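Local coordinates for esterase (PDB 3H2G), which acts as an esterase that degrades rice cell walls and contributes to the virulence of Xanthomonas oryzae pv. oryzae, at residues E212-D217 and L341-T346; P204-Y209 and F375-T380. One frame throughout, in Å; residues are numbered along the deposited sequence.

Contact 1 of 2, residues E212-D217 and L341-T346; sequences EQTFLD and LKNAQT
Two surface helices of what is probably an alpha/beta-hydrolase fold, 211-218 and 342-353, are joined at their facing sides by a salt bridge, Asp217 to Lys342, and a polar pair, Thr214 with Asn343. The local axes run closer to antiparallel than parallel, at 142°, and come no nearer than 10.9 Å, a separation that side chains rather than backbones bridge. Lys342 does most of the reaching: its chain is extended throughout, with CG anti to the backbone N (chi1 174°), and it heads straight across to Asp217, which comes from the opposite direction. Lys342 NZ stops 2.8 Å from Asp217 OD2, on the syn side and somewhat out of the carboxylate plane. The carboxylate is also held from its own helix, where Gln213 NE2 donates to Asp217 OD1 over 2.8 Å. This bond lies in the amide plane of Gln213 but meets OD1 from above the carboxylate plane. Gln213 CG packs 3.6 Å from Lys342 NZ, and a water weakly bonded to both Asp217 OD1 and Lys342 NZ adds a second, indirect link between the two charged groups.

Deeper in, Asn343 and Thr214 cross at about a right angle. Asn343 ND2 gives only a weak, bent bond to Thr214 OG1 (2.9 Å, 128°), and the 2.5 Å between Thr214 OG1 and Asn343 OD1 is too short to rely on. The main polar partners are backbone groups: Ala210 O for Thr214 OG1, Pro340 O for Asn343 ND2 and Ala210 N for Asn343 OD1. Beyond the contact, Phe215 and Leu216 pack on helix 296-304 and Glu212 on helix 309-316, while Leu341 and Ala344 rest against the edge strand 359-363.

Contact 2 of 2, residues P204-Y209 and F375-T380; sequences PISGPY and FAHMLT
Ser206, just past the end of strand 198-205, fits against the first turn of helix 376-396 between His377 and Thr380, and here the contact is tight. Ser206 OG and Thr380 OG1 come within 2.7 Å of each other. Thr380 OG1, set between its backbone N and carbonyl carbon (chi1 68°), also turns back to donate to His377 O at 2.7 Å, in the carbonyl plane, which ties the threonine to its own helix. His377 presents the edge of its ring: CE1 lies 3.5 Å from Ser206 O, in the ring plane, and 3.7 Å from Ser206 CB. The imidazole nitrogens bond to Asp336 OD2 through ND1 and to Ser176 OG through NE2, an arrangement consistent with a Ser-His-Asp catalytic triad.

The fit is looser at Ile205, whose CG2 only brushes the backbone Thr380 O at 3.8 Å, the two side chains passing in opposite senses. On the outer side of the helical turn, Met378 and Leu379 are exposed, and the CB of Met378 points away from the strand. Strand 198-205 itself runs between strands 169-175 and 328-332, with helix 376-396 packed over its end.

Overall arrangement
Both segments of contact 1 fall within the span of chain that contact 2 brings together, and the two centres lie about 12 Å apart. Strand 198-205 leads through the turn at 206-210 into helix 211-218, so one short run of chain supplies a segment to each contact. They meet mainly at Asn343, whose OD1 lies 3.4 Å from Pro208 CA and whose CB lies 3.5 Å from Gly207 O, and also at Ala344, whose N packs 3.9 Å from Tyr209 CD2. Contact 2 holds the histidine of the probable Ser176-His377-Asp336 triad. Contact 1 lies nearer the surface, though the Asn343 side chain approaches the probable triad but makes no contact with it.

Contact 1 of 2, residues E212-D217 and L341-T346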
ATOM      1  N   GLU A 212      -4.560 -13.261  -6.679  1.00  4.80           N
ATOM      2  CA  GLU A 212      -5.334 -14.496  -6.607  1.00  4.62           C
ATOM      3  C   GLU A 212      -4.481 -15.691  -6.177  1.00  5.99           C
ATOM      4  O   GLU A 212      -4.862 -16.445  -5.278  1.00  4.90           O
ATOM      5  CB  GLU A 212      -5.986 -14.791  -7.962  1.00  4.52           C
ATOM      6  CG  GLU A 212      -6.647 -16.162  -8.038  1.00  7.37           C
ATOM      7  CD  GLU A 212      -7.077 -16.523  -9.447  1.00  9.00           C
ATOM      8  OE1 GLU A 212      -6.484 -15.984 -10.405  1.00 10.48           O
ATOM      9  OE2 GLU A 212      -7.995 -17.356  -9.599  1.00  8.77           O
ATOM     10  N   GLN A 213      -3.320 -15.861  -6.807  1.00  6.83           N
ATOM     11  CA  GLN A 213      -2.452 -16.990  -6.476  1.00  6.59           C
ATOM     12  C   GLN A 213      -1.910 -16.901  -5.050  1.00  6.57           C
ATOM     13  O   GLN A 213      -1.684 -17.923  -4.401  1.00  7.12           O
ATOM     14  CB  GLN A 213      -1.292 -17.086  -7.470  1.00  5.69           C
ATOM     15  CG  GLN A 213      -0.533 -18.410  -7.391  1.00  6.07           C
ATOM     16  CD  GLN A 213      -1.427 -19.606  -7.689  1.00  7.12           C
ATOM     17  OE1 GLN A 213      -2.079 -19.663  -8.731  1.00  6.21           O
ATOM     18  NE2 GLN A 213      -1.458 -20.566  -6.772  1.00  5.94           N
ATOM     19  N   THR A 214      -1.703 -15.680  -4.564  1.00  7.10           N
ATOM     20  CA  THR A 214      -1.204 -15.479  -3.207  1.00  7.75           C
ATOM     21  C   THR A 214      -2.200 -16.039  -2.191  1.00  6.50           C
ATOM     22  O   THR A 214      -1.804 -16.691  -1.220  1.00  5.68           O
ATOM     23  CB  THR A 214      -0.962 -13.974  -2.917  1.00  8.92           C
ATOM     24  OG1 THR A 214       0.184 -13.528  -3.646  1.00 12.75           O
ATOM     25  CG2 THR A 214      -0.727 -13.737  -1.436  1.00 13.81           C
ATOM     26  N   PHE A 215      -3.488 -15.786  -2.415  1.00  5.54           N
ATOM     27  CA  PHE A 215      -4.528 -16.287  -1.518  1.00  6.12           C
ATOM     28  C   PHE A 215      -4.635 -17.801  -1.619  1.00  5.39           C
ATOM     29  O   PHE A 215      -4.827 -18.492  -0.613  1.00  6.00           O
ATOM     30  CB  PHE A 215      -5.884 -15.647  -1.839  1.00  4.86           C
ATOM     31  CG  PHE A 215      -6.126 -14.354  -1.119  1.00  7.42           C
ATOM     32  CD1 PHE A 215      -5.486 -13.188  -1.513  1.00  7.68           C
ATOM     33  CD2 PHE A 215      -6.968 -14.315  -0.011  1.00 10.04           C
ATOM     34  CE1 PHE A 215      -5.678 -11.999  -0.815  1.00 10.65           C
ATOM     35  CE2 PHE A 215      -7.167 -13.133   0.691  1.00 10.66           C
ATOM     36  CZ  PHE A 215      -6.520 -11.974   0.289  1.00  9.52           C
ATOM     37  N   LEU A 216      -4.510 -18.320  -2.836  1.00  3.78           N
ATOM     38  CA  LEU A 216      -4.568 -19.763  -3.045  1.00  5.13           C
ATOM     39  C   LEU A 216      -3.419 -20.441  -2.296  1.00  4.65           C
ATOM     40  O   LEU A 216      -3.623 -21.418  -1.577  1.00  4.14           O
ATOM     41  CB  LEU A 216      -4.467 -20.097  -4.540  1.00  4.62           C
ATOM     42  CG  LEU A 216      -5.671 -19.759  -5.423  1.00  6.90           C
ATOM     43  CD1 LEU A 216      -5.305 -19.912  -6.891  1.00  4.15           C
ATOM     44  CD2 LEU A 216      -6.841 -20.677  -5.062  1.00  4.99           C
ATOM     45  N   ASP A 217      -2.211 -19.916  -2.461  1.00  4.51           N
ATOM     46  CA  ASP A 217      -1.039 -20.501  -1.816  1.00  6.16           C
ATOM     47  C   ASP A 217      -1.091 -20.557  -0.288  1.00  6.17           C
ATOM     48  O   ASP A 217      -0.544 -21.485   0.317  1.00  6.49           O
ATOM     49  CB  ASP A 217       0.232 -19.765  -2.253  1.00  7.86           C
ATOM     50  CG  ASP A 217       0.533 -19.942  -3.731  1.00 10.31           C
ATOM     51  OD1 ASP A 217      -0.074 -20.833  -4.363  1.00  9.75           O
ATOM     52  OD2 ASP A 217       1.383 -19.196  -4.261  1.00 11.08           O
ATOM     53  N   LEU A 341       7.641 -13.830  -1.529  1.00  7.26           N
ATOM     54  CA  LEU A 341       8.397 -13.153  -2.577  1.00  8.58           C
ATOM     55  C   LEU A 341       8.056 -13.744  -3.941  1.00  8.77           C
ATOM     56  O   LEU A 341       8.401 -13.180  -4.981  1.00  8.01           O
ATOM     57  CB  LEU A 341       9.899 -13.273  -2.296  1.00  8.46           C
ATOM     58  CG  LEU A 341      10.835 -12.377  -3.112  1.00 11.18           C
ATOM     59  CD1 LEU A 341      10.400 -10.919  -2.993  1.00 10.32           C
ATOM     60  CD2 LEU A 341      12.266 -12.555  -2.606  1.00 14.29           C
ATOM     61  N   LYS A 342       7.377 -14.891  -3.928  1.00  7.97           N
ATOM     62  CA  LYS A 342       6.951 -15.546  -5.160  1.00  8.21           C
ATOM     63  C   LYS A 342       6.166 -14.538  -6.000  1.00  6.31           C
ATOM     64  O   LYS A 342       6.141 -14.617  -7.224  1.00  6.19           O
ATOM     65  CB  LYS A 342       6.057 -16.749  -4.841  1.00  8.16           C
ATOM     66  CG  LYS A 342       5.436 -17.409  -6.069  1.00 11.20           C
ATOM     67  CD  LYS A 342       4.396 -18.460  -5.690  1.00 11.76           C
ATOM     68  CE  LYS A 342       3.725 -19.034  -6.943  1.00 13.29           C
ATOM     69  NZ  LYS A 342       2.619 -19.979  -6.638  1.00  9.55           N
ATOM     70  N   ASN A 343       5.523 -13.589  -5.324  1.00  6.75           N
ATOM     71  CA  ASN A 343       4.742 -12.559  -6.002  1.00  6.60           C
ATOM     72  C   ASN A 343       5.595 -11.749  -6.970  1.00  7.43           C
ATOM     73  O   ASN A 343       5.195 -11.507  -8.111  1.00  7.56           O
ATOM     74  CB  ASN A 343       4.106 -11.624  -4.970  1.00  7.35           C
ATOM     75  CG  ASN A 343       2.826 -12.185  -4.393  1.00  7.53           C
ATOM     76  OD1 ASN A 343       1.784 -12.173  -5.048  1.00  6.44           O
ATOM     77  ND2 ASN A 343       2.899 -12.694  -3.168  1.00  5.82           N
ATOM     78  N   ALA A 344       6.768 -11.326  -6.510  1.00  6.98           N
ATOM     79  CA  ALA A 344       7.677 -10.538  -7.340  1.00  6.52           C
ATOM     80  C   ALA A 344       8.256 -11.390  -8.466  1.00  7.17           C
ATOM     81  O   ALA A 344       8.386 -10.931  -9.603  1.00  7.15           O
ATOM     82  CB  ALA A 344       8.801  -9.967  -6.482  1.00  7.95           C
ATOM     83  N   GLN A 345       8.604 -12.632  -8.145  1.00  7.15           N
ATOM     84  CA  GLN A 345       9.166 -13.553  -9.128  1.00  7.19           C
ATOM     85  C   GLN A 345       8.153 -13.839 -10.228  1.00  7.12           C
ATOM     86  O   GLN A 345       8.493 -13.845 -11.415  1.00  6.05           O
ATOM     87  CB  GLN A 345       9.587 -14.856  -8.438  1.00  9.52           C
ATOM     88  CG  GLN A 345      10.802 -14.687  -7.529  1.00 13.15           C
ATOM     89  CD  GLN A 345      10.960 -15.810  -6.519  1.00 16.78           C
ATOM     90  OE1 GLN A 345      12.016 -15.955  -5.900  1.00 23.17           O
ATOM     91  NE2 GLN A 345       9.909 -16.598  -6.332  1.00 16.63           N
ATOM     92  N   THR A 346       6.906 -14.069  -9.828  1.00  5.70           N
ATOM     93  CA  THR A 346       5.829 -14.341 -10.771  1.00  6.68           C
ATOM     94  C   THR A 346       5.594 -13.110 -11.647  1.00  5.51           C
ATOM     95  O   THR A 346       5.442 -13.215 -12.862  1.00  6.14           O
ATOM     96  CB  THR A 346       4.512 -14.679 -10.031  1.00  6.37           C
ATOM     97  OG1 THR A 346       4.679 -15.894  -9.289  1.00  9.78           O
ATOM     98  CG2 THR A 346       3.364 -14.845 -11.022  1.00  6.86           C
TER
HETATM   99  O   HOH W   1       2.146 -22.843  -5.254  1.00 19.05           O

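Contact 2 of 2, residues P204-Y209 and F375-T380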
ATOM      1  N   PRO A 204       7.748  -0.974  -5.834  1.00  5.63           N
ATOM      2  CA  PRO A 204       6.729  -1.609  -4.986  1.00  5.24           C
ATOM      3  C   PRO A 204       7.433  -2.495  -3.960  1.00  6.62           C
ATOM      4  O   PRO A 204       8.398  -3.187  -4.295  1.00  6.66           O
ATOM      5  CB  PRO A 204       5.913  -2.439  -5.979  1.00  6.36           C
ATOM      6  CG  PRO A 204       6.098  -1.712  -7.280  1.00  6.48           C
ATOM      7  CD  PRO A 204       7.558  -1.343  -7.248  1.00  6.02           C
ATOM      8  N   ILE A 205       6.946  -2.483  -2.724  1.00  4.44           N
ATOM      9  CA  ILE A 205       7.549  -3.275  -1.659  1.00  5.67           C
ATOM     10  C   ILE A 205       6.606  -4.324  -1.064  1.00  4.92           C
ATOM     11  O   ILE A 205       5.516  -4.004  -0.600  1.00  4.43           O
ATOM     12  CB  ILE A 205       8.034  -2.356  -0.511  1.00  5.70           C
ATOM     13  CG1 ILE A 205       9.042  -1.340  -1.049  1.00  4.91           C
ATOM     14  CG2 ILE A 205       8.649  -3.190   0.611  1.00  5.52           C
ATOM     15  CD1 ILE A 205       9.360  -0.218  -0.063  1.00  5.15           C
ATOM     16  N   SER A 206       7.039  -5.580  -1.089  1.00  6.15           N
ATOM     17  CA  SER A 206       6.270  -6.688  -0.522  1.00  6.58           C
ATOM     18  C   SER A 206       4.781  -6.685  -0.867  1.00  6.55           C
ATOM     19  O   SER A 206       3.933  -6.941  -0.006  1.00  6.07           O
ATOM     20  CB  SER A 206       6.444  -6.693   0.998  1.00  7.93           C
ATOM     21  OG  SER A 206       7.823  -6.690   1.340  1.00  6.84           O
ATOM     22  N   GLY A 207       4.465  -6.414  -2.130  1.00  4.87           N
ATOM     23  CA  GLY A 207       3.076  -6.390  -2.553  1.00  4.89           C
ATOM     24  C   GLY A 207       2.595  -7.697  -3.166  1.00  4.74           C
ATOM     25  O   GLY A 207       3.379  -8.427  -3.775  1.00  6.28           O
ATOM     26  N   PRO A 208       1.302  -8.025  -3.018  1.00  4.47           N
ATOM     27  CA  PRO A 208       0.733  -9.258  -3.569  1.00  3.74           C
ATOM     28  C   PRO A 208       0.295  -9.062  -5.024  1.00  4.46           C
ATOM     29  O   PRO A 208      -0.893  -9.093  -5.324  1.00  4.86           O
ATOM     30  CB  PRO A 208      -0.443  -9.524  -2.639  1.00  4.58           C
ATOM     31  CG  PRO A 208      -0.934  -8.140  -2.358  1.00  4.34           C
ATOM     32  CD  PRO A 208       0.345  -7.368  -2.106  1.00  4.29           C
ATOM     33  N   TYR A 209       1.265  -8.860  -5.918  1.00  3.97           N
ATOM     34  CA  TYR A 209       0.987  -8.632  -7.338  1.00  4.55           C
ATOM     35  C   TYR A 209       0.209  -9.789  -7.961  1.00  5.14           C
ATOM     36  O   TYR A 209      -0.666  -9.578  -8.806  1.00  5.47           O
ATOM     37  CB  TYR A 209       2.302  -8.404  -8.092  1.00  4.87           C
ATOM     38  CG  TYR A 209       3.295  -7.587  -7.292  1.00  4.62           C
ATOM     39  CD1 TYR A 209       2.961  -6.319  -6.815  1.00  5.06           C
ATOM     40  CD2 TYR A 209       4.534  -8.117  -6.937  1.00  5.20           C
ATOM     41  CE1 TYR A 209       3.829  -5.605  -5.994  1.00  5.71           C
ATOM     42  CE2 TYR A 209       5.413  -7.414  -6.115  1.00  6.14           C
ATOM     43  CZ  TYR A 209       5.051  -6.162  -5.642  1.00  7.89           C
ATOM     44  OH  TYR A 209       5.885  -5.492  -4.778  1.00  5.96           O
ATOM     45  N   PHE A 375       5.798 -12.378  10.593  1.00  9.27           N
ATOM     46  CA  PHE A 375       6.297 -11.112  11.123  1.00  8.64           C
ATOM     47  C   PHE A 375       7.484 -10.542  10.358  1.00  8.80           C
ATOM     48  O   PHE A 375       7.860  -9.385  10.562  1.00  9.85           O
ATOM     49  CB  PHE A 375       6.674 -11.267  12.599  1.00  9.30           C
ATOM     50  CG  PHE A 375       5.511 -11.605  13.487  1.00 11.34           C
ATOM     51  CD1 PHE A 375       5.137 -12.929  13.694  1.00 12.22           C
ATOM     52  CD2 PHE A 375       4.768 -10.595  14.089  1.00 11.81           C
ATOM     53  CE1 PHE A 375       4.037 -13.243  14.491  1.00 11.75           C
ATOM     54  CE2 PHE A 375       3.664 -10.899  14.887  1.00 13.81           C
ATOM     55  CZ  PHE A 375       3.301 -12.226  15.087  1.00 10.24           C
ATOM     56  N   ALA A 376       8.083 -11.345   9.487  1.00  8.69           N
ATOM     57  CA  ALA A 376       9.219 -10.869   8.706  1.00  8.50           C
ATOM     58  C   ALA A 376       8.711  -9.862   7.680  1.00  8.92           C
ATOM     59  O   ALA A 376       9.484  -9.089   7.110  1.00  9.14           O
ATOM     60  CB  ALA A 376       9.912 -12.038   8.010  1.00  8.22           C
ATOM     61  N   HIS A 377       7.398  -9.876   7.458  1.00  8.42           N
ATOM     62  CA  HIS A 377       6.756  -8.975   6.508  1.00  7.44           C
ATOM     63  C   HIS A 377       7.001  -7.517   6.903  1.00  8.17           C
ATOM     64  O   HIS A 377       7.451  -6.712   6.089  1.00  7.05           O
ATOM     65  CB  HIS A 377       5.249  -9.266   6.464  1.00  5.53           C
ATOM     66  CG  HIS A 377       4.493  -8.457   5.449  1.00  6.39           C
ATOM     67  ND1 HIS A 377       4.777  -8.494   4.101  1.00  5.70           N
ATOM     68  CD2 HIS A 377       3.436  -7.619   5.587  1.00  4.30           C
ATOM     69  CE1 HIS A 377       3.929  -7.715   3.451  1.00  6.79           C
ATOM     70  NE2 HIS A 377       3.104  -7.174   4.331  1.00  5.52           N
ATOM     71  N   MET A 378       6.716  -7.189   8.161  1.00  9.26           N
ATOM     72  CA  MET A 378       6.885  -5.827   8.655  1.00 10.68           C
ATOM     73  C   MET A 378       8.321  -5.312   8.592  1.00 10.77           C
ATOM     74  O   MET A 378       8.549  -4.105   8.481  1.00 11.17           O
ATOM     75  CB  MET A 378       6.356  -5.719  10.091  1.00 11.55           C
ATOM     76  CG  MET A 378       4.842  -5.887  10.211  1.00 13.47           C
ATOM     77  SD  MET A 378       4.265  -7.594  10.007  1.00 18.36           S
ATOM     78  CE  MET A 378       4.279  -8.137  11.716  1.00 17.94           C
ATOM     79  N   LEU A 379       9.286  -6.222   8.661  1.00 10.35           N
ATOM     80  CA  LEU A 379      10.693  -5.837   8.608  1.00 10.87           C
ATOM     81  C   LEU A 379      11.075  -5.253   7.248  1.00 10.54           C
ATOM     82  O   LEU A 379      11.996  -4.444   7.155  1.00 11.28           O
ATOM     83  CB  LEU A 379      11.586  -7.047   8.898  1.00 11.71           C
ATOM     84  CG  LEU A 379      11.371  -7.754  10.237  1.00 13.95           C
ATOM     85  CD1 LEU A 379      12.236  -9.008  10.300  1.00 15.26           C
ATOM     86  CD2 LEU A 379      11.707  -6.804  11.378  1.00 14.81           C
ATOM     87  N   THR A 380      10.364  -5.655   6.197  1.00  9.96           N
ATOM     88  CA  THR A 380      10.676  -5.174   4.851  1.00  9.39           C
ATOM     89  C   THR A 380      10.327  -3.719   4.596  1.00  9.52           C
ATOM     90  O   THR A 380      10.854  -3.114   3.666  1.00  9.96           O
ATOM     91  CB  THR A 380       9.980  -6.019   3.756  1.00  9.46           C
ATOM     92  OG1 THR A 380       8.562  -5.816   3.811  1.00  9.76           O
ATOM     93  CG2 THR A 380      10.289  -7.497   3.946  1.00  8.80           C
TER